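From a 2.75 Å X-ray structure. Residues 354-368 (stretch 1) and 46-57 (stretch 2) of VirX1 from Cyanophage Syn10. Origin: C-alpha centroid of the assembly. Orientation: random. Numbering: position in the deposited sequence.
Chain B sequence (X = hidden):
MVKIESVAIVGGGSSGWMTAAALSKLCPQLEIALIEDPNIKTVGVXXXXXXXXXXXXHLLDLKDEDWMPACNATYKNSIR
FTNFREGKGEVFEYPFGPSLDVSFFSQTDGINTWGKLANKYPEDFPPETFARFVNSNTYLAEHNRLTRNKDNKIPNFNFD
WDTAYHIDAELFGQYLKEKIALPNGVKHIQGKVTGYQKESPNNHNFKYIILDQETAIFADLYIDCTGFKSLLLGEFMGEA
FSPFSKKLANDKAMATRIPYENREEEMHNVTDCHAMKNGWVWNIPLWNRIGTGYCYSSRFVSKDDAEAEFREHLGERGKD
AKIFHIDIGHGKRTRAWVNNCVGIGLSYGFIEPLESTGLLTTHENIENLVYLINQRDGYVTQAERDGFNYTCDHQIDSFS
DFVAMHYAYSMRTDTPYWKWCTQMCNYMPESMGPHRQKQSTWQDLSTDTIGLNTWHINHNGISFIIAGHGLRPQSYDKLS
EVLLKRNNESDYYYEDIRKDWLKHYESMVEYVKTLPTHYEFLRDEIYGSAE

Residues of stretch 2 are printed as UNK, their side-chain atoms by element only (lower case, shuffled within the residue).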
# COMPACT_ATOMS: atom_id res chain seq x y z
N LEU B 354 27.09 11.02 -1.39
CA LEU B 354 26.81 11.16 -2.85
C LEU B 354 25.54 12.01 -3.04
O LEU B 354 25.41 12.66 -4.09
CB LEU B 354 26.65 9.77 -3.47
CG LEU B 354 26.51 9.76 -4.99
CD1 LEU B 354 27.73 10.37 -5.66
CD2 LEU B 354 26.29 8.35 -5.51
N GLU B 355 24.63 11.98 -2.05
CA GLU B 355 23.42 12.83 -2.06
C GLU B 355 23.50 13.81 -0.89
O GLU B 355 22.45 14.23 -0.38
CB GLU B 355 22.18 11.93 -2.07
CG GLU B 355 21.79 11.47 -3.46
CD GLU B 355 21.40 12.57 -4.43
OE1 GLU B 355 20.83 13.60 -3.96
OE2 GLU B 355 21.67 12.43 -5.66
N SER B 356 24.71 14.23 -0.53
CA SER B 356 25.01 15.28 0.47
C SER B 356 24.19 15.01 1.72
O SER B 356 23.56 15.94 2.25
CB SER B 356 24.72 16.64 -0.10
OG SER B 356 25.41 16.83 -1.33
N THR B 357 24.23 13.77 2.16
CA THR B 357 23.32 13.18 3.18
C THR B 357 24.08 13.13 4.53
O THR B 357 23.43 12.85 5.55
CB THR B 357 22.71 11.91 2.57
OG1 THR B 357 21.79 11.30 3.47
CG2 THR B 357 23.72 10.90 2.09
N GLY B 358 25.37 13.50 4.53
CA GLY B 358 26.24 13.63 5.72
C GLY B 358 25.48 14.01 6.99
O GLY B 358 25.43 13.21 7.91
N LEU B 359 24.88 15.19 7.03
CA LEU B 359 24.23 15.76 8.25
C LEU B 359 22.81 15.22 8.44
O LEU B 359 22.19 15.62 9.46
CB LEU B 359 24.19 17.30 8.14
CG LEU B 359 25.50 18.03 8.46
CD1 LEU B 359 25.22 19.51 8.71
CD2 LEU B 359 26.21 17.43 9.66
N LEU B 360 22.29 14.37 7.55
CA LEU B 360 20.86 13.92 7.58
C LEU B 360 20.60 13.16 8.88
O LEU B 360 19.71 13.53 9.66
CB LEU B 360 20.56 13.02 6.38
CG LEU B 360 19.13 12.49 6.33
CD1 LEU B 360 18.17 13.61 5.93
CD2 LEU B 360 19.03 11.32 5.35
N THR B 361 21.36 12.08 9.07
CA THR B 361 21.41 11.25 10.29
C THR B 361 21.39 12.16 11.54
O THR B 361 20.92 11.69 12.59
CB THR B 361 22.61 10.29 10.18
OG1 THR B 361 22.64 9.49 11.35
CG2 THR B 361 23.94 11.00 10.00
N THR B 362 21.86 13.42 11.43
CA THR B 362 22.02 14.36 12.57
C THR B 362 20.76 15.22 12.76
O THR B 362 20.13 15.05 13.83
CB THR B 362 23.29 15.21 12.44
OG1 THR B 362 24.37 14.32 12.18
CG2 THR B 362 23.58 16.06 13.66
N HIS B 363 20.41 16.13 11.83
CA HIS B 363 19.34 17.15 12.07
C HIS B 363 17.97 16.47 12.12
O HIS B 363 17.12 16.97 12.88
CB HIS B 363 19.35 18.35 11.10
CG HIS B 363 19.51 18.03 9.66
ND1 HIS B 363 20.43 18.68 8.86
CD2 HIS B 363 18.93 17.10 8.87
CE1 HIS B 363 20.39 18.19 7.64
NE2 HIS B 363 19.48 17.22 7.62
N GLU B 364 17.76 15.36 11.39
CA GLU B 364 16.52 14.57 11.45
C GLU B 364 16.32 14.05 12.87
O GLU B 364 15.25 14.30 13.45
CB GLU B 364 16.56 13.44 10.41
CG GLU B 364 15.47 12.39 10.57
CD GLU B 364 14.07 12.80 10.16
OE1 GLU B 364 13.87 13.93 9.61
OE2 GLU B 364 13.17 11.98 10.38
N ASN B 365 17.31 13.36 13.43
CA ASN B 365 17.24 12.80 14.80
C ASN B 365 17.09 13.94 15.82
O ASN B 365 16.34 13.75 16.79
CB ASN B 365 18.40 11.86 15.11
CG ASN B 365 18.20 10.50 14.46
OD1 ASN B 365 17.31 10.34 13.63
ND2 ASN B 365 19.02 9.53 14.84
N ILE B 366 17.74 15.08 15.61
CA ILE B 366 17.65 16.25 16.53
C ILE B 366 16.21 16.75 16.53
O ILE B 366 15.64 16.90 17.63
CB ILE B 366 18.67 17.35 16.18
CG1 ILE B 366 20.11 16.90 16.45
CG2 ILE B 366 18.33 18.63 16.94
CD1 ILE B 366 21.17 17.83 15.92
N GLU B 367 15.64 16.99 15.34
CA GLU B 367 14.26 17.53 15.18
C GLU B 367 13.24 16.54 15.75
O GLU B 367 12.30 17.00 16.42
CB GLU B 367 13.99 17.99 13.76
CG GLU B 367 13.91 16.94 12.69
CD GLU B 367 13.94 17.49 11.25
OE1 GLU B 367 14.51 18.61 11.04
OE2 GLU B 367 13.41 16.78 10.34
N ASN B 368 13.45 15.24 15.55
CA ASN B 368 12.56 14.15 16.07
C ASN B 368 12.66 14.06 17.60
O ASN B 368 11.63 13.76 18.26
CB ASN B 368 12.85 12.81 15.40
CG ASN B 368 12.48 12.79 13.94
OD1 ASN B 368 11.85 13.72 13.44
ND2 ASN B 368 12.87 11.73 13.24
N UNK B 46 35.37 20.03 5.30
CA UNK B 46 34.22 20.58 4.58
C UNK B 46 33.15 19.53 4.38
O UNK B 46 33.49 18.39 4.15
N UNK B 47 31.87 19.92 4.44
CA UNK B 47 30.71 19.05 4.15
C UNK B 47 29.58 19.87 3.51
O UNK B 47 29.37 21.01 3.96
c UNK B 47 29.07 16.59 6.65
o UNK B 47 28.31 15.59 6.66
c UNK B 47 29.53 17.12 5.31
c UNK B 47 30.21 18.46 5.46
o UNK B 47 29.48 17.17 7.68
N UNK B 48 28.85 19.30 2.57
CA UNK B 48 27.67 19.93 1.91
C UNK B 48 26.39 19.44 2.61
O UNK B 48 26.40 18.35 3.21
o UNK B 48 27.42 18.35 0.07
c UNK B 48 27.64 19.69 0.40
N UNK B 49 25.35 20.27 2.56
CA UNK B 49 24.06 20.08 3.26
C UNK B 49 22.96 19.87 2.21
O UNK B 49 23.24 20.03 1.01
o UNK B 49 23.55 22.43 3.32
c UNK B 49 23.77 21.28 4.16
c UNK B 49 24.88 21.58 5.15
N UNK B 50 21.77 19.51 2.67
CA UNK B 50 20.53 19.41 1.85
C UNK B 50 19.68 20.66 2.09
O UNK B 50 20.08 21.51 2.95
c UNK B 50 20.46 16.84 2.09
c UNK B 50 20.31 16.43 0.64
c UNK B 50 19.92 15.78 3.05
c UNK B 50 19.76 18.17 2.32
N UNK B 51 18.54 20.74 1.38
CA UNK B 51 17.43 21.65 1.71
C UNK B 51 17.01 21.52 3.17
O UNK B 51 16.84 22.56 3.81
N UNK B 52 16.89 20.29 3.66
CA UNK B 52 16.50 19.92 5.05
C UNK B 52 17.19 20.86 6.06
O UNK B 52 16.55 21.25 7.05
c UNK B 52 15.18 16.62 6.04
n UNK B 52 14.36 15.78 5.34
c UNK B 52 15.87 17.37 5.14
c UNK B 52 14.57 15.97 4.01
c UNK B 52 16.91 18.45 5.35
n UNK B 52 15.49 16.91 3.88
N UNK B 53 18.46 21.19 5.81
CA UNK B 53 19.34 22.03 6.68
C UNK B 53 18.72 23.41 6.91
O UNK B 53 18.94 23.99 7.99
c UNK B 53 23.44 24.42 7.40
c UNK B 53 23.22 22.57 8.86
c UNK B 53 21.79 22.73 6.92
c UNK B 53 22.20 22.07 8.06
c UNK B 53 20.71 22.17 6.03
c UNK B 53 23.84 23.75 8.53
c UNK B 53 22.44 23.91 6.60
N UNK B 54 17.98 23.93 5.91
CA UNK B 54 17.32 25.25 5.99
C UNK B 54 16.31 25.24 7.15
O UNK B 54 16.24 26.25 7.89
n UNK B 54 17.94 25.14 2.63
o UNK B 54 18.32 27.12 3.63
c UNK B 54 16.72 25.67 4.64
c UNK B 54 17.74 26.03 3.59
N UNK B 55 15.57 24.13 7.33
CA UNK B 55 14.57 23.98 8.42
C UNK B 55 15.29 24.12 9.77
O UNK B 55 14.76 24.82 10.66
c UNK B 55 11.31 20.64 10.39
c UNK B 55 13.89 22.61 8.37
c UNK B 55 12.64 20.91 9.75
c UNK B 55 12.76 22.36 9.36
n UNK B 55 10.91 19.22 10.23
N UNK B 56 16.44 23.45 9.93
CA UNK B 56 17.28 23.51 11.15
C UNK B 56 17.67 24.97 11.39
O UNK B 56 17.42 25.50 12.50
c UNK B 56 19.86 21.73 14.45
c UNK B 56 19.38 22.55 12.24
c UNK B 56 21.27 23.38 13.49
c UNK B 56 19.08 21.71 13.30
c UNK B 56 18.50 22.58 11.02
c UNK B 56 20.95 22.55 14.54
c UNK B 56 20.48 23.39 12.35
N UNK B 57 18.24 25.62 10.38
CA UNK B 57 18.70 27.03 10.49
C UNK B 57 17.53 27.93 10.90
O UNK B 57 17.71 28.77 11.81
c UNK B 57 19.32 27.46 9.15
c UNK B 57 21.75 27.39 9.77
c UNK B 57 21.01 27.03 7.37
c UNK B 57 20.67 26.83 8.84

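Position 46 has no side-chain atoms, and nothing of stretch 1 lies near it; it is Gly46, the start of a short strand.

Position 47 carries three carbons, the third bearing two oxygens, one of which sits 3.0 Å from Gly358 CA. Two carbons and then a carboxylate carbon make this Glu47. Its extended chain brings OE2 over Gly358, where an ideal CB would lie 1.8 Å from Glu47 OE2, so the absent side chain is what gives the carboxylate its place.

At position 48 there is one carbon and then one oxygen, and that oxygen meets Ser356 OG. This is Ser48. The 2.9 Å hydrogen bond between Ser48 OG and Ser356 OG may run in either direction, and it falls where the two backbones come close.

Position 49 has a carbon bearing one oxygen and one carbon, the latter near Leu359 CD1; this is Thr49. Its CA-to-CB bond points away from stretch 1, yet Thr49 CG2 still reaches 4.1 Å from Leu359 CD1, while Thr49 OG1 is hydrogen-bonded elsewhere in the structure.

Position 50 shows four carbons forked at the second, lying against the turn that precedes the helix of stretch 1. Four carbons with the fork at the second make this Leu50. Leu50 CD2 is 3.2 Å from Glu355 O, Leu50 CG is 3.2 Å from Ser356 O, and Leu50 CD1 packs 4.0 Å from Leu360 CD1.

Position 51 again lacks side-chain atoms and touches nothing across the contact; it is Gly51, although a CB would have room here.

Position 52 has one carbon and a five-membered ring of three carbons and two nitrogens, touching Leu360 and His363, so it is His52. Leu360 CD1 covers one face of the ring, and His52 CB is 3.6 Å from His363 NE2.

Position 53 has one carbon and a six-carbon ring with no further atom, against Leu359 and His363: Phe53. Phe53 CE1 packs 3.7 Å from Leu359 CD1, and His363 ND1 approaches the ring edge, 3.9 Å from Phe53 CD1.

Position 54 ends in a carbon with one oxygen and one nitrogen after a single CB, out of reach of stretch 1, hence Asn54. Asn54 ND2 donates instead to Gly51 O within its own stretch, at 3.0 Å.

Position 55 is a row of four carbons ending in nitrogen, reaching Glu367: Lys55. All four chi angles are t, and Lys55 NZ forms a salt bridge with Glu367 OE2 at 3.5 Å, its hydrogen bond weak.

Position 56, one carbon and another six-carbon ring, touches His363 and Ile366; it is Phe56. Phe56 CD1 lies 4.0 Å from His363 CB, and Ile366 CG2 meets the ring edge 4.3 Å from Phe56 CE1.

Position 57 has four carbons forked at the second and lies beyond reach: Leu57.

A serine pair joins the segments where they run closest, a glycine admits a carboxylate, and apolar and aromatic side chains fill the gap between helices whose axes approach to 10.2 Å at 45°. His363 works as a hub among His52, Phe53 and Phe56, and a long salt bridge adds a charged contact farther along.

Stretch 2, residues 46-57: GESTLGHFNKFL
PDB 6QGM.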